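Local atomic coordinates of 2-oxoglutarate-dependent dioxygenase DAO (Oryza sativa subsp. indica, PDB entry 6KUN), a protein that binds indole-3-acetic acid and 2-oxoglutarate and probably catalyses the iron-dependent, irreversible oxidation of this auxin to inactive 2-oxoindole-3-acetic acid. Residues I7-A12 with A132-A137; Q46-A51 with R114-A119; R123-I128 with S145-P150. One frame throughout, in Å; residues are numbered along the deposited sequence.

How the contacts relate
All three contacts use one long helix, 111-138, at successive places along it: contact 2 near its start, contact 3 in the middle, contact 1 at its end. Contact 1 is buried; contacts 2 and 3 are partly buried, contact 2 with Met-49 and Val-117 inside and Glu-48 at the surface, contact 3 with a buried histidine against an exposed glutamine. Their chemistry differs: a lysine chain against leucine and a carbonyl in contact 1, methionine, threonine and valine packing in contact 2, and a histidine joined through water to a turn in contact 3. Contacts 1 and 3 touch, Leu-9 packing on Leu-127 and Phe-146 on Ala-132 and Ala-136, whereas contacts 1 and 2 lie about 25 Å apart between centres.

Contact 1. Residues I7-A12 with A132-A137; sequences IDLRLA and AGKVAA
Leu-9 and Lys-134 meet where the N-terminal edge strand 6-8 of the jelly-roll main sheet turns toward the end of the long helix 111-138. The two side chains slant across one another, each with CG anti to its own carbonyl carbon; the Lys-134 side chain sets out toward the turn, while Leu-9 leaves the backbone obliquely and only its end closes in. The touch falls between Leu-9 CD2 and Lys-134 CD, 3.6 Å apart. The lysine stays stretched as far as CE, which carries CE to the backbone of the turn; the bend at chi4 (46°) then turns NZ aside. Lys-134 CE comes to 3.0 Å from Leu-9 O, a tight approach, and to 3.8 Å from Ala-12 O. The charged end has another partner: Lys-134 NZ forms a salt bridge with Asp-130 one helical turn earlier, and stays 4.0 Å from Leu-9 O. The methylenes therefore do the packing while the ammonium group is paired along its own helix. Ala-12 adds a looser contact, its CB lying 4.5 Å from Lys-134 CD; its methyl also rests on helix 18-30. The turn carrying Leu-9 and Ala-12 is held internally, with Ala-12 N bonded to Asp-8 O at 3.0 Å. Asp-8 completes it as an Asx motif: Leu-11 N donates to Asp-8 OD1 over 2.9 Å at 158°, reaching the anti side of the carboxylate from 35° outside its plane.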
loop_
_atom_site.group_PDB
_atom_site.type_symbol
_atom_site.label_atom_id
_atom_site.label_comp_id
_atom_site.label_asym_id
_atom_site.label_seq_id
_atom_site.Cartn_x
_atom_site.Cartn_y
_atom_site.Cartn_z
ATOM N N ILE B 7 -4.437 -18.720 5.251
ATOM C CA ILE B 7 -5.733 -19.283 5.603
ATOM C C ILE B 7 -6.810 -18.304 5.181
ATOM O O ILE B 7 -6.759 -17.127 5.551
ATOM C CB ILE B 7 -5.834 -19.566 7.125
ATOM C CG1 ILE B 7 -4.755 -20.560 7.573
ATOM C CG2 ILE B 7 -7.235 -20.080 7.502
ATOM C CD1 ILE B 7 -4.835 -21.909 6.875
ATOM N N ASP B 8 -7.793 -18.785 4.445
ATOM C CA ASP B 8 -8.925 -17.941 4.058
ATOM C C ASP B 8 -10.062 -18.150 5.054
ATOM O O ASP B 8 -10.625 -19.250 5.145
ATOM C CB ASP B 8 -9.383 -18.240 2.628
ATOM C CG ASP B 8 -10.515 -17.339 2.186
ATOM O OD1 ASP B 8 -11.539 -17.276 2.887
ATOM O OD2 ASP B 8 -10.376 -16.673 1.144
ATOM N N LEU B 9 -10.393 -17.092 5.798
ATOM C CA LEU B 9 -11.285 -17.206 6.939
ATOM C C LEU B 9 -12.727 -17.387 6.501
ATOM O O LEU B 9 -13.523 -17.993 7.228
ATOM C CB LEU B 9 -11.219 -15.950 7.812
ATOM C CG LEU B 9 -9.980 -15.701 8.656
ATOM C CD1 LEU B 9 -10.112 -14.394 9.476
ATOM C CD2 LEU B 9 -9.785 -16.870 9.564
ATOM N N ARG B 10 -13.106 -16.825 5.342
ATOM C CA ARG B 10 -14.455 -17.070 4.838
ATOM C C ARG B 10 -14.600 -18.549 4.483
ATOM O O ARG B 10 -15.635 -19.170 4.734
ATOM C CB ARG B 10 -14.744 -16.166 3.642
ATOM C CG ARG B 10 -14.141 -14.762 3.761
ATOM C CD ARG B 10 -14.393 -13.837 2.548
ATOM N NE ARG B 10 -13.347 -13.943 1.524
ATOM C CZ ARG B 10 -12.791 -12.909 0.883
ATOM N NH1 ARG B 10 -13.148 -11.651 1.168
ATOM N NH2 ARG B 10 -11.846 -13.132 -0.017
ATOM N N LEU B 11 -13.549 -19.137 3.915
ATOM C CA LEU B 11 -13.584 -20.546 3.522
ATOM C C LEU B 11 -13.656 -21.461 4.751
ATOM O O LEU B 11 -14.612 -22.243 4.895
ATOM C CB LEU B 11 -12.354 -20.829 2.648
ATOM C CG LEU B 11 -12.083 -22.273 2.222
ATOM C CD1 LEU B 11 -13.240 -22.758 1.371
ATOM C CD2 LEU B 11 -10.766 -22.405 1.480
ATOM N N ALA B 12 -12.709 -21.301 5.696
ATOM C CA ALA B 12 -12.665 -22.141 6.895
ATOM C C ALA B 12 -14.008 -22.200 7.613
ATOM O O ALA B 12 -14.726 -21.211 7.723
ATOM C CB ALA B 12 -11.612 -21.583 7.871
ATOM N N ALA B 132 -9.913 -16.380 16.824
ATOM C CA ALA B 132 -9.877 -17.262 17.998
ATOM C C ALA B 132 -10.944 -18.351 17.922
ATOM O O ALA B 132 -10.669 -19.522 18.189
ATOM C CB ALA B 132 -10.029 -16.459 19.285
ATOM N N GLY B 133 -12.179 -17.973 17.558
ATOM C CA GLY B 133 -13.254 -18.954 17.454
ATOM C C GLY B 133 -12.955 -20.065 16.469
ATOM O O GLY B 133 -13.258 -21.238 16.722
ATOM N N LYS B 134 -12.373 -19.710 15.320
ATOM C CA LYS B 134 -12.036 -20.706 14.313
ATOM C C LYS B 134 -10.906 -21.607 14.783
ATOM O O LYS B 134 -10.950 -22.819 14.553
ATOM C CB LYS B 134 -11.688 -20.022 12.981
ATOM C CG LYS B 134 -12.930 -19.401 12.343
ATOM C CD LYS B 134 -12.590 -18.615 11.096
ATOM C CE LYS B 134 -13.821 -18.424 10.195
ATOM N NZ LYS B 134 -15.046 -18.005 10.928
ATOM N N VAL B 135 -9.912 -21.055 15.475
ATOM C CA VAL B 135 -8.860 -21.887 16.063
ATOM C C VAL B 135 -9.461 -22.877 17.055
ATOM O O VAL B 135 -9.196 -24.086 16.990
ATOM C CB VAL B 135 -7.774 -21.010 16.718
ATOM C CG1 VAL B 135 -6.833 -21.855 17.575
ATOM C CG2 VAL B 135 -6.982 -20.327 15.644
ATOM N N ALA B 136 -10.304 -22.383 17.974
ATOM C CA ALA B 136 -11.010 -23.266 18.912
ATOM C C ALA B 136 -11.828 -24.356 18.209
ATOM O O ALA B 136 -11.849 -25.514 18.650
ATOM C CB ALA B 136 -11.913 -22.418 19.812
ATOM N N ALA B 137 -12.517 -24.008 17.125
ATOM C CA ALA B 137 -13.284 -25.013 16.405
ATOM C C ALA B 137 -12.375 -26.047 15.743
ATOM O O ALA B 137 -12.760 -27.214 15.614
ATOM C CB ALA B 137 -14.186 -24.348 15.362
#

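Contact 2. Residues Q46-A51 with R114-A119; sequences QAEMKA and RETVKA
Met-49 reaches across to Thr-116 and Val-117 where two helices pack on the outside of the jelly-roll: helix 43-57 and the long helix 111-138. Their local axes pass 9.3 Å apart at a crossing angle of -123°, so they run closer to antiparallel than parallel. The methionine begins at CB, 4.1 Å from the methyl CG2 of Thr-116. CB leaves the backbone obliquely to the partner helix; CG anti to the backbone N (chi1 180°) and the bend at chi2 (64°) bring the sulfur across. Met-49 SD then lies 3.9 Å from Thr-116 CG2 and 4.2 Å from Val-117 CA, passing the threonine obliquely on its way along the helix. At the tip, Met-49 CE meets Val-117 CG2 at 4.2 Å, a purely apolar end. The same side chain also packs on Tyr-120, one turn further along helix 111-138, and on Phe-153 and Met-155 of strand 151-158, so it is buried between the two helices and the main sheet. The Met-49 side chain is about 13 Å from the bound 2-oxoglutarate. Thr-116 divides its branches: the hydroxyl OG1 turns back to bond His-112 O in its own helix, leaving the methyl to face helix 43-57. That methyl presses on backbone as well as side chain, with Thr-116 CG2 3.6 Å from Met-49 CA and 3.7 Å from Glu-48 C.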
loop_
_atom_site.group_PDB
_atom_site.type_symbol
_atom_site.label_atom_id
_atom_site.label_comp_id
_atom_site.label_asym_id
_atom_site.label_seq_id
_atom_site.Cartn_x
_atom_site.Cartn_y
_atom_site.Cartn_z
ATOM N N GLN B 46 -8.539 0.119 5.480
ATOM C CA GLN B 46 -7.111 -0.125 5.656
ATOM C C GLN B 46 -6.287 1.045 5.147
ATOM O O GLN B 46 -5.255 1.386 5.738
ATOM C CB GLN B 46 -6.712 -1.401 4.916
ATOM C CG GLN B 46 -7.300 -2.640 5.506
ATOM C CD GLN B 46 -6.909 -3.820 4.699
ATOM O OE1 GLN B 46 -5.718 -4.069 4.520
ATOM N NE2 GLN B 46 -7.888 -4.527 4.161
ATOM N N ALA B 47 -6.696 1.648 4.030
ATOM C CA ALA B 47 -5.941 2.778 3.493
ATOM C C ALA B 47 -6.060 3.993 4.411
ATOM O O ALA B 47 -5.094 4.722 4.656
ATOM C CB ALA B 47 -6.456 3.138 2.088
ATOM N N GLU B 48 -7.245 4.235 4.909
ATOM C CA GLU B 48 -7.430 5.386 5.795
ATOM C C GLU B 48 -6.635 5.210 7.091
ATOM O O GLU B 48 -6.087 6.188 7.629
ATOM C CB GLU B 48 -8.922 5.561 6.088
ATOM C CG GLU B 48 -9.739 5.784 4.840
ATOM C CD GLU B 48 -11.225 5.749 5.091
ATOM O OE1 GLU B 48 -11.625 5.655 6.268
ATOM O OE2 GLU B 48 -11.990 5.807 4.103
ATOM N N MET B 49 -6.540 3.972 7.588
ATOM C CA MET B 49 -5.804 3.720 8.821
ATOM C C MET B 49 -4.301 3.870 8.613
ATOM O O MET B 49 -3.591 4.376 9.489
ATOM C CB MET B 49 -6.122 2.321 9.337
ATOM C CG MET B 49 -5.400 1.976 10.600
ATOM S SD MET B 49 -5.976 3.097 11.888
ATOM C CE MET B 49 -5.141 2.365 13.296
ATOM N N LYS B 50 -3.783 3.415 7.473
ATOM C CA LYS B 50 -2.355 3.599 7.206
ATOM C C LYS B 50 -1.975 5.075 7.272
ATOM O O LYS B 50 -0.947 5.433 7.857
ATOM C CB LYS B 50 -1.998 3.016 5.825
ATOM C CG LYS B 50 -0.517 3.063 5.512
ATOM C CD LYS B 50 -0.212 2.690 4.056
ATOM C CE LYS B 50 -0.550 1.238 3.733
ATOM N NZ LYS B 50 -0.704 1.022 2.260
ATOM N N ALA B 51 -2.815 5.944 6.715
ATOM C CA ALA B 51 -2.573 7.384 6.772
ATOM C C ALA B 51 -2.732 7.923 8.194
ATOM O O ALA B 51 -1.908 8.706 8.670
ATOM C CB ALA B 51 -3.532 8.098 5.830
ATOM N N ARG B 114 -9.095 10.313 14.843
ATOM C CA ARG B 114 -9.709 9.643 15.984
ATOM C C ARG B 114 -10.776 8.646 15.557
ATOM O O ARG B 114 -10.835 7.533 16.073
ATOM C CB ARG B 114 -10.301 10.705 16.947
ATOM C CG ARG B 114 -9.234 11.736 17.460
ATOM C CD ARG B 114 -9.854 12.937 18.235
ATOM N NE ARG B 114 -11.145 12.577 18.800
ATOM C CZ ARG B 114 -12.286 13.230 18.614
ATOM N NH1 ARG B 114 -12.328 14.351 17.897
ATOM N NH2 ARG B 114 -13.393 12.767 19.180
ATOM N N GLU B 115 -11.638 9.038 14.628
ATOM C CA GLU B 115 -12.690 8.163 14.155
ATOM C C GLU B 115 -12.117 6.944 13.438
ATOM O O GLU B 115 -12.673 5.844 13.564
ATOM C CB GLU B 115 -13.626 8.906 13.183
ATOM C CG GLU B 115 -14.728 7.997 12.577
ATOM C CD GLU B 115 -15.612 8.668 11.510
ATOM O OE1 GLU B 115 -15.404 9.866 11.203
ATOM O OE2 GLU B 115 -16.519 7.980 10.977
ATOM N N THR B 116 -11.051 7.135 12.641
ATOM C CA THR B 116 -10.464 6.039 11.886
ATOM C C THR B 116 -9.828 5.031 12.828
ATOM O O THR B 116 -10.032 3.828 12.694
ATOM C CB THR B 116 -9.398 6.543 10.896
ATOM O OG1 THR B 116 -9.981 7.388 9.908
ATOM C CG2 THR B 116 -8.691 5.361 10.181
ATOM N N VAL B 117 -9.110 5.534 13.824
ATOM C CA VAL B 117 -8.491 4.668 14.807
ATOM C C VAL B 117 -9.562 3.883 15.548
ATOM O O VAL B 117 -9.430 2.670 15.777
ATOM C CB VAL B 117 -7.610 5.469 15.774
ATOM C CG1 VAL B 117 -7.151 4.568 16.954
ATOM C CG2 VAL B 117 -6.419 6.008 15.069
ATOM N N LYS B 118 -10.647 4.550 15.903
ATOM C CA LYS B 118 -11.730 3.879 16.603
ATOM C C LYS B 118 -12.287 2.749 15.760
ATOM O O LYS B 118 -12.475 1.626 16.263
ATOM C CB LYS B 118 -12.818 4.890 16.950
ATOM C CG LYS B 118 -13.971 4.338 17.752
ATOM C CD LYS B 118 -14.916 5.474 18.202
ATOM C CE LYS B 118 -16.049 4.911 19.048
ATOM N NZ LYS B 118 -16.491 5.862 20.091
ATOM N N ALA B 119 -12.574 3.021 14.482
ATOM C CA ALA B 119 -13.169 2.004 13.626
ATOM C C ALA B 119 -12.224 0.827 13.446
ATOM O O ALA B 119 -12.648 -0.337 13.525
ATOM C CB ALA B 119 -13.555 2.617 12.267
#

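Contact 3. Residues R123-I128 with S145-P150; sequences RMHSLI and SFQDWP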
loop_
_atom_site.group_PDB
_atom_site.type_symbol
_atom_site.label_atom_id
_atom_site.label_comp_id
_atom_site.label_asym_id
_atom_site.label_seq_id
_atom_site.Cartn_x
_atom_site.Cartn_y
_atom_site.Cartn_z
ATOM N N ARG B 123 -12.752 -3.008 14.481
ATOM C CA ARG B 123 -12.739 -4.037 13.456
ATOM C C ARG B 123 -11.679 -5.097 13.747
ATOM O O ARG B 123 -11.908 -6.309 13.550
ATOM C CB ARG B 123 -12.518 -3.428 12.072
ATOM C CG ARG B 123 -13.588 -2.450 11.656
ATOM C CD ARG B 123 -14.922 -3.114 11.625
ATOM N NE ARG B 123 -14.892 -4.252 10.721
ATOM C CZ ARG B 123 -15.122 -4.161 9.420
ATOM N NH1 ARG B 123 -15.412 -2.980 8.877
ATOM N NH2 ARG B 123 -15.066 -5.253 8.669
ATOM N N MET B 124 -10.520 -4.667 14.221
ATOM C CA MET B 124 -9.498 -5.625 14.598
ATOM C C MET B 124 -9.935 -6.486 15.770
ATOM O O MET B 124 -9.572 -7.676 15.850
ATOM C CB MET B 124 -8.218 -4.891 14.962
ATOM C CG MET B 124 -7.519 -4.251 13.826
ATOM S SD MET B 124 -6.046 -5.173 13.424
ATOM C CE MET B 124 -4.888 -4.393 14.501
ATOM N N HIS B 125 -10.714 -5.921 16.686
ATOM C CA HIS B 125 -11.218 -6.743 17.775
ATOM C C HIS B 125 -12.123 -7.862 17.243
ATOM O O HIS B 125 -11.983 -9.025 17.627
ATOM C CB HIS B 125 -11.969 -5.898 18.782
ATOM C CG HIS B 125 -12.536 -6.712 19.891
ATOM N ND1 HIS B 125 -13.886 -6.874 20.086
ATOM C CD2 HIS B 125 -11.928 -7.474 20.821
ATOM C CE1 HIS B 125 -14.078 -7.687 21.099
ATOM N NE2 HIS B 125 -12.903 -8.037 21.577
ATOM N N SER B 126 -13.083 -7.512 16.375
ATOM C CA SER B 126 -13.962 -8.512 15.779
ATOM C C SER B 126 -13.157 -9.575 15.034
ATOM O O SER B 126 -13.484 -10.772 15.092
ATOM C CB SER B 126 -14.942 -7.839 14.810
ATOM O OG SER B 126 -15.854 -6.998 15.492
ATOM N N LEU B 127 -12.097 -9.150 14.345
ATOM C CA LEU B 127 -11.269 -10.085 13.607
ATOM C C LEU B 127 -10.626 -11.080 14.556
ATOM O O LEU B 127 -10.703 -12.284 14.333
ATOM C CB LEU B 127 -10.239 -9.345 12.769
ATOM C CG LEU B 127 -9.245 -10.172 11.959
ATOM C CD1 LEU B 127 -9.956 -11.155 11.032
ATOM C CD2 LEU B 127 -8.331 -9.254 11.175
ATOM N N ILE B 128 -10.014 -10.615 15.641
ATOM C CA ILE B 128 -9.231 -11.535 16.461
ATOM C C ILE B 128 -10.174 -12.476 17.205
ATOM O O ILE B 128 -9.828 -13.630 17.438
ATOM C CB ILE B 128 -8.295 -10.755 17.389
ATOM C CG1 ILE B 128 -7.114 -11.566 17.928
ATOM C CG2 ILE B 128 -9.086 -10.129 18.544
ATOM C CD1 ILE B 128 -6.764 -12.828 17.213
ATOM N N SER B 145 -16.630 -18.546 23.871
ATOM C CA SER B 145 -16.780 -17.138 23.536
ATOM C C SER B 145 -15.526 -16.394 23.970
ATOM O O SER B 145 -15.146 -16.431 25.145
ATOM C CB SER B 145 -18.006 -16.520 24.205
ATOM O OG SER B 145 -18.061 -15.127 23.921
ATOM N N PHE B 146 -14.887 -15.728 23.018
ATOM C CA PHE B 146 -13.720 -14.890 23.251
ATOM C C PHE B 146 -14.068 -13.402 23.249
ATOM O O PHE B 146 -13.197 -12.550 23.513
ATOM C CB PHE B 146 -12.683 -15.175 22.162
ATOM C CG PHE B 146 -12.098 -16.555 22.206
ATOM C CD1 PHE B 146 -11.052 -16.849 23.043
ATOM C CD2 PHE B 146 -12.582 -17.555 21.360
ATOM C CE1 PHE B 146 -10.468 -18.140 23.040
ATOM C CE2 PHE B 146 -12.011 -18.848 21.379
ATOM C CZ PHE B 146 -10.957 -19.117 22.223
ATOM N N GLN B 147 -15.335 -13.072 23.004
ATOM C CA GLN B 147 -15.746 -11.680 22.834
ATOM C C GLN B 147 -15.286 -10.772 23.979
ATOM O O GLN B 147 -15.007 -9.588 23.750
ATOM C CB GLN B 147 -17.271 -11.629 22.687
ATOM C CG GLN B 147 -17.832 -10.248 22.463
ATOM C CD GLN B 147 -17.316 -9.606 21.190
ATOM O OE1 GLN B 147 -16.930 -10.284 20.242
ATOM N NE2 GLN B 147 -17.302 -8.276 21.171
ATOM N N ASP B 148 -15.184 -11.280 25.208
ATOM C CA ASP B 148 -14.927 -10.374 26.323
ATOM C C ASP B 148 -13.542 -10.560 26.935
ATOM O O ASP B 148 -13.227 -9.967 27.978
ATOM C CB ASP B 148 -16.007 -10.537 27.394
ATOM C CG ASP B 148 -15.778 -11.738 28.269
ATOM O OD1 ASP B 148 -15.400 -12.804 27.756
ATOM O OD2 ASP B 148 -15.981 -11.601 29.495
ATOM N N TRP B 149 -12.700 -11.387 26.321
ATOM C CA TRP B 149 -11.327 -11.493 26.770
ATOM C C TRP B 149 -10.641 -10.128 26.623
ATOM O O TRP B 149 -10.697 -9.527 25.543
ATOM C CB TRP B 149 -10.577 -12.539 25.947
ATOM C CG TRP B 149 -10.898 -13.975 26.239
ATOM C CD1 TRP B 149 -12.093 -14.506 26.632
ATOM C CD2 TRP B 149 -9.984 -15.077 26.099
ATOM N NE1 TRP B 149 -11.970 -15.881 26.774
ATOM C CE2 TRP B 149 -10.676 -16.246 26.480
ATOM C CE3 TRP B 149 -8.628 -15.176 25.764
ATOM C CZ2 TRP B 149 -10.080 -17.493 26.471
ATOM C CZ3 TRP B 149 -8.037 -16.429 25.778
ATOM C CH2 TRP B 149 -8.760 -17.558 26.114
ATOM N N PRO B 150 -9.930 -9.653 27.644
ATOM C CA PRO B 150 -9.129 -8.437 27.480
ATOM C C PRO B 150 -8.177 -8.496 26.295
ATOM O O PRO B 150 -7.590 -9.541 25.977
ATOM C CB PRO B 150 -8.383 -8.333 28.812
ATOM C CG PRO B 150 -9.380 -8.886 29.801
ATOM C CD PRO B 150 -9.937 -10.105 29.050
HETATM O O HOH W 1 -11.949 -10.251 23.094
#
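His-125, midway along the long helix 111-138, faces Gln-147 in a type I beta turn, Phe-146 to Trp-149, that leads into strand 151-158 of the jelly-roll. Direct contact is edge-on: Gln-147 NE2 sits near the imidazole plane, 3.3 Å from His-125 CE1, with ring and amide planes 77° apart. The glutamine starts away from the helix, but its bend at chi2 (61°) brings the amide back to the ring. The backbone carbonyl of the same residue approaches this edge, Gln-147 O lying in the ring plane 3.4 Å from His-125 CE1. Bridging is by water. Water 1 bonds His-125 NE2 at 2.8 Å and donates to the carbonyls at both ends of the turn, at 2.6 Å from Phe-146 O and 2.8 Å from Trp-149 O. It has more acceptors nearby than protons to give, so these bonds may not all hold at once. Within the turn, Trp-149 N closes back on Phe-146 O at 3.1 Å, so this carbonyl serves both the turn and the water. Aromatic packing involves the two turn residues whose side-chain ends lead away from 123-128: Phe-178 meets Trp-149 edge-to-face and also contacts the ring of Phe-146. Between the two turn residues, Phe-146 CD1 lies over the centre of the Trp-149 ring, 3.5 Å above its plane.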